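Local coordinates for protein pyruvate formate-lyase 2 (Archaeoglobus fulgidus, PDB 2F3O) that belongs to the glycyl radical enzymes and is probably a lyase related to pyruvate formate-lyase and glycerol dehydratase, although its substrate remains unknown, at residues V670-Y682 against A710-H722. Sequence-based numbering, arbitrary orientation.
Sequences VTAVINSASKLSY and ALIKSSMELGVMH
Y682 lays one face of its ring on the start of M721: CB of M721 stands 4.1 Å from the ring centroid, 24° off the normal, a CH-pi contact. With CG anti to its carbonyl carbon (chi1 -74°), the tyrosine runs alongside V720, whose CG2 lies 3.7 Å from Y682 CE1, while the phenol oxygen makes a weak hydrogen bond to A677 O. A tyrosine suits this place, since its ring is apolar enough for the core and its hydroxyl reaches the end of helix 670-677. The CB of I674 is directed toward the second helix, and its CG2 meets CD1 of L718 at 4.2 Å. S715 OG lies against CG2 and CD1 of I674 and donates a hydrogen bond to L711 O, so a small polar residue is tolerated here. Segments 670-677 and 710-717 run nearly parallel, 19° apart, axes 9.9 Å at closest approach; I712, S715 and M716 also pack on strand 396-400. A Schellman motif follows, G719 leaving helical angles at positive phi, which a residue without a side chain adopts easily. L718 spreads both methyls against the amide of N675, CD1 coming 3.4 Å from OD1; N675 ND2 is held by T671 O (2.8 Å).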
loop_
_atom_site.group_PDB
_atom_site.type_symbol
_atom_site.label_atom_id
_atom_site.label_comp_id
_atom_site.label_asym_id
_atom_site.label_seq_id
_atom_site.Cartn_x
_atom_site.Cartn_y
_atom_site.Cartn_z
ATOM N N VAL A 670 9.688 -45.879 28.419
ATOM C CA VAL A 670 10.177 -44.874 27.501
ATOM C C VAL A 670 9.488 -44.839 26.119
ATOM O O VAL A 670 9.227 -43.742 25.586
ATOM C CB VAL A 670 11.715 -44.911 27.468
ATOM C CG1 VAL A 670 12.267 -44.751 26.082
ATOM C CG2 VAL A 670 12.250 -43.865 28.412
ATOM N N THR A 671 9.131 -46.010 25.579
ATOM C CA THR A 671 8.342 -46.062 24.340
ATOM C C THR A 671 6.962 -45.430 24.578
ATOM O O THR A 671 6.491 -44.638 23.771
ATOM C CB THR A 671 8.236 -47.510 23.774
ATOM O OG1 THR A 671 9.471 -47.874 23.153
ATOM C CG2 THR A 671 7.122 -47.651 22.743
ATOM N N ALA A 672 6.361 -45.725 25.729
ATOM C CA ALA A 672 5.062 -45.160 26.103
ATOM C C ALA A 672 5.069 -43.638 26.315
ATOM O O ALA A 672 4.029 -42.981 26.178
ATOM C CB ALA A 672 4.514 -45.865 27.341
ATOM N N VAL A 673 6.229 -43.082 26.659
ATOM C CA VAL A 673 6.381 -41.628 26.768
ATOM C C VAL A 673 6.291 -40.998 25.378
ATOM O O VAL A 673 5.602 -39.987 25.167
ATOM C CB VAL A 673 7.716 -41.249 27.431
ATOM C CG1 VAL A 673 7.940 -39.776 27.356
ATOM C CG2 VAL A 673 7.714 -41.679 28.864
ATOM N N ILE A 674 6.966 -41.646 24.435
ATOM C CA ILE A 674 6.989 -41.205 23.060
ATOM C C ILE A 674 5.594 -41.266 22.408
ATOM O O ILE A 674 5.205 -40.342 21.689
ATOM C CB ILE A 674 8.051 -41.980 22.284
ATOM C CG1 ILE A 674 9.416 -41.669 22.878
ATOM C CG2 ILE A 674 8.025 -41.633 20.824
ATOM C CD1 ILE A 674 10.514 -42.528 22.346
ATOM N N ASN A 675 4.827 -42.318 22.702
ATOM C CA ASN A 675 3.462 -42.446 22.182
ATOM C C ASN A 675 2.584 -41.328 22.718
ATOM O O ASN A 675 1.853 -40.699 21.959
ATOM C CB ASN A 675 2.855 -43.811 22.515
ATOM C CG ASN A 675 3.385 -44.917 21.625
ATOM O OD1 ASN A 675 2.768 -45.262 20.622
ATOM N ND2 ASN A 675 4.541 -45.468 21.974
ATOM N N SER A 676 2.703 -41.072 24.017
ATOM C CA SER A 676 2.013 -39.968 24.666
ATOM C C SER A 676 2.357 -38.616 24.049
ATOM O O SER A 676 1.458 -37.818 23.769
ATOM C CB SER A 676 2.360 -39.920 26.156
ATOM O OG SER A 676 1.391 -40.574 26.947
ATOM N N ALA A 677 3.656 -38.374 23.841
ATOM C CA ALA A 677 4.153 -37.100 23.302
ATOM C C ALA A 677 3.752 -36.900 21.852
ATOM O O ALA A 677 3.542 -35.773 21.411
ATOM C CB ALA A 677 5.668 -36.982 23.463
ATOM N N SER A 678 3.600 -37.996 21.116
ATOM C CA SER A 678 3.257 -37.893 19.712
ATOM C C SER A 678 1.756 -37.792 19.503
ATOM O O SER A 678 1.271 -37.981 18.400
ATOM C CB SER A 678 3.791 -39.092 18.952
ATOM O OG SER A 678 2.879 -40.171 19.016
ATOM N N LYS A 679 1.012 -37.509 20.559
ATOM C CA LYS A 679 -0.418 -37.316 20.419
ATOM C C LYS A 679 -0.718 -35.830 20.312
ATOM O O LYS A 679 -1.792 -35.436 19.841
ATOM C CB LYS A 679 -1.158 -37.932 21.596
ATOM C CG LYS A 679 -1.263 -39.420 21.490
ATOM C CD LYS A 679 -1.379 -40.016 22.861
ATOM C CE LYS A 679 -1.811 -41.462 22.798
ATOM N NZ LYS A 679 -2.138 -41.895 24.186
ATOM N N LEU A 680 0.246 -35.016 20.739
ATOM C CA LEU A 680 0.132 -33.568 20.675
ATOM C C LEU A 680 0.144 -33.044 19.237
ATOM O O LEU A 680 0.845 -33.572 18.377
ATOM C CB LEU A 680 1.264 -32.940 21.464
ATOM C CG LEU A 680 1.460 -33.533 22.849
ATOM C CD1 LEU A 680 2.673 -32.921 23.456
ATOM C CD2 LEU A 680 0.282 -33.264 23.731
ATOM N N SER A 681 -0.637 -32.002 18.985
ATOM C CA SER A 681 -0.777 -31.457 17.641
ATOM C C SER A 681 0.386 -30.549 17.251
ATOM O O SER A 681 0.334 -29.336 17.446
ATOM C CB SER A 681 -2.093 -30.699 17.531
ATOM O OG SER A 681 -3.182 -31.591 17.688
ATOM N N TYR A 682 1.423 -31.155 16.674
ATOM C CA TYR A 682 2.672 -30.459 16.356
ATOM C C TYR A 682 2.514 -29.502 15.201
ATOM O O TYR A 682 3.239 -28.510 15.099
ATOM C CB TYR A 682 3.780 -31.458 16.048
ATOM C CG TYR A 682 4.274 -32.111 17.285
ATOM C CD1 TYR A 682 4.111 -33.476 17.489
ATOM C CD2 TYR A 682 4.868 -31.360 18.281
ATOM C CE1 TYR A 682 4.554 -34.085 18.658
ATOM C CE2 TYR A 682 5.309 -31.948 19.451
ATOM C CZ TYR A 682 5.151 -33.312 19.638
ATOM O OH TYR A 682 5.591 -33.882 20.804
ATOM N N ALA A 710 15.779 -48.082 17.519
ATOM C CA ALA A 710 14.374 -48.473 17.682
ATOM C C ALA A 710 13.571 -47.273 18.094
ATOM O O ALA A 710 12.551 -46.982 17.496
ATOM C CB ALA A 710 14.222 -49.574 18.718
ATOM N N LEU A 711 14.068 -46.566 19.098
ATOM C CA LEU A 711 13.412 -45.370 19.589
ATOM C C LEU A 711 13.407 -44.229 18.564
ATOM O O LEU A 711 12.407 -43.509 18.461
ATOM C CB LEU A 711 14.049 -44.908 20.897
ATOM C CG LEU A 711 13.818 -45.812 22.112
ATOM C CD1 LEU A 711 14.629 -45.313 23.316
ATOM C CD2 LEU A 711 12.332 -45.934 22.442
ATOM N N ILE A 712 14.502 -44.082 17.811
ATOM C CA ILE A 712 14.586 -43.072 16.741
ATOM C C ILE A 712 13.533 -43.331 15.671
ATOM O O ILE A 712 12.757 -42.433 15.347
ATOM C CB ILE A 712 15.988 -43.007 16.076
ATOM C CG1 ILE A 712 17.029 -42.475 17.052
ATOM C CG2 ILE A 712 15.988 -42.104 14.841
ATOM C CD1 ILE A 712 18.438 -42.644 16.552
ATOM N N LYS A 713 13.470 -44.566 15.172
ATOM C CA LYS A 713 12.513 -44.928 14.128
ATOM C C LYS A 713 11.079 -44.926 14.640
ATOM O O LYS A 713 10.135 -44.733 13.877
ATOM C CB LYS A 713 12.861 -46.280 13.521
ATOM C CG LYS A 713 14.151 -46.266 12.737
ATOM C CD LYS A 713 14.425 -47.608 12.104
ATOM C CE LYS A 713 15.343 -47.450 10.911
ATOM N NZ LYS A 713 15.419 -48.661 10.054
ATOM N N SER A 714 10.926 -45.116 15.944
ATOM C CA SER A 714 9.612 -45.096 16.557
ATOM C C SER A 714 9.079 -43.675 16.663
ATOM O O SER A 714 7.922 -43.435 16.347
ATOM C CB SER A 714 9.641 -45.743 17.938
ATOM O OG SER A 714 8.330 -45.969 18.403
ATOM N N SER A 715 9.922 -42.735 17.087
ATOM C CA SER A 715 9.528 -41.328 17.186
ATOM C C SER A 715 9.276 -40.679 15.823
ATOM O O SER A 715 8.549 -39.692 15.708
ATOM C CB SER A 715 10.603 -40.529 17.918
ATOM O OG SER A 715 10.944 -41.137 19.151
ATOM N N MET A 716 9.897 -41.236 14.795
ATOM C CA MET A 716 9.671 -40.786 13.444
ATOM C C MET A 716 8.332 -41.293 12.942
ATOM O O MET A 716 7.534 -40.518 12.404
ATOM C CB MET A 716 10.783 -41.285 12.540
ATOM C CG MET A 716 10.624 -40.875 11.113
ATOM S SD MET A 716 12.102 -41.322 10.218
ATOM C CE MET A 716 13.319 -40.436 11.171
ATOM N N GLU A 717 8.093 -42.590 13.137
ATOM C CA GLU A 717 6.865 -43.243 12.691
ATOM C C GLU A 717 5.617 -42.697 13.388
ATOM O O GLU A 717 4.580 -42.515 12.768
ATOM C CB GLU A 717 6.966 -44.753 12.892
ATOM C CG GLU A 717 5.955 -45.553 12.076
ATOM C CD GLU A 717 6.048 -45.286 10.562
ATOM O OE1 GLU A 717 4.984 -45.053 9.931
ATOM O OE2 GLU A 717 7.178 -45.310 10.002
ATOM N N LEU A 718 5.741 -42.398 14.674
ATOM C CA LEU A 718 4.621 -41.870 15.466
ATOM C C LEU A 718 4.454 -40.363 15.341
ATOM O O LEU A 718 3.518 -39.802 15.901
ATOM C CB LEU A 718 4.771 -42.232 16.950
ATOM C CG LEU A 718 4.659 -43.712 17.327
ATOM C CD1 LEU A 718 5.297 -43.961 18.699
ATOM C CD2 LEU A 718 3.198 -44.195 17.254
ATOM N N GLY A 719 5.377 -39.719 14.631
ATOM C CA GLY A 719 5.267 -38.307 14.313
ATOM C C GLY A 719 5.480 -37.353 15.466
ATOM O O GLY A 719 4.581 -36.614 15.863
ATOM N N VAL A 720 6.676 -37.353 16.011
ATOM C CA VAL A 720 6.994 -36.379 17.033
ATOM C C VAL A 720 7.843 -35.291 16.337
ATOM O O VAL A 720 8.307 -35.501 15.218
ATOM C CB VAL A 720 7.660 -37.096 18.235
ATOM C CG1 VAL A 720 9.181 -37.001 18.198
ATOM C CG2 VAL A 720 7.109 -36.593 19.525
ATOM N N MET A 721 8.000 -34.115 16.936
ATOM C CA MET A 721 8.769 -33.070 16.261
ATOM C C MET A 721 10.237 -33.192 16.606
ATOM O O MET A 721 11.105 -33.181 15.734
ATOM C CB MET A 721 8.270 -31.671 16.636
ATOM C CG MET A 721 8.975 -30.546 15.870
ATOM S SD MET A 721 8.222 -28.913 16.058
ATOM C CE MET A 721 6.700 -29.116 15.159
ATOM N N HIS A 722 10.512 -33.320 17.893
ATOM C CA HIS A 722 11.878 -33.308 18.353
ATOM C C HIS A 722 12.069 -34.340 19.454
ATOM O O HIS A 722 11.182 -34.542 20.266
ATOM C CB HIS A 722 12.232 -31.882 18.789
ATOM C CG HIS A 722 13.292 -31.781 19.842
ATOM N ND1 HIS A 722 13.021 -31.911 21.187
ATOM C CD2 HIS A 722 14.612 -31.496 19.752
ATOM C CE1 HIS A 722 14.135 -31.749 21.879
ATOM N NE2 HIS A 722 15.115 -31.494 21.032
#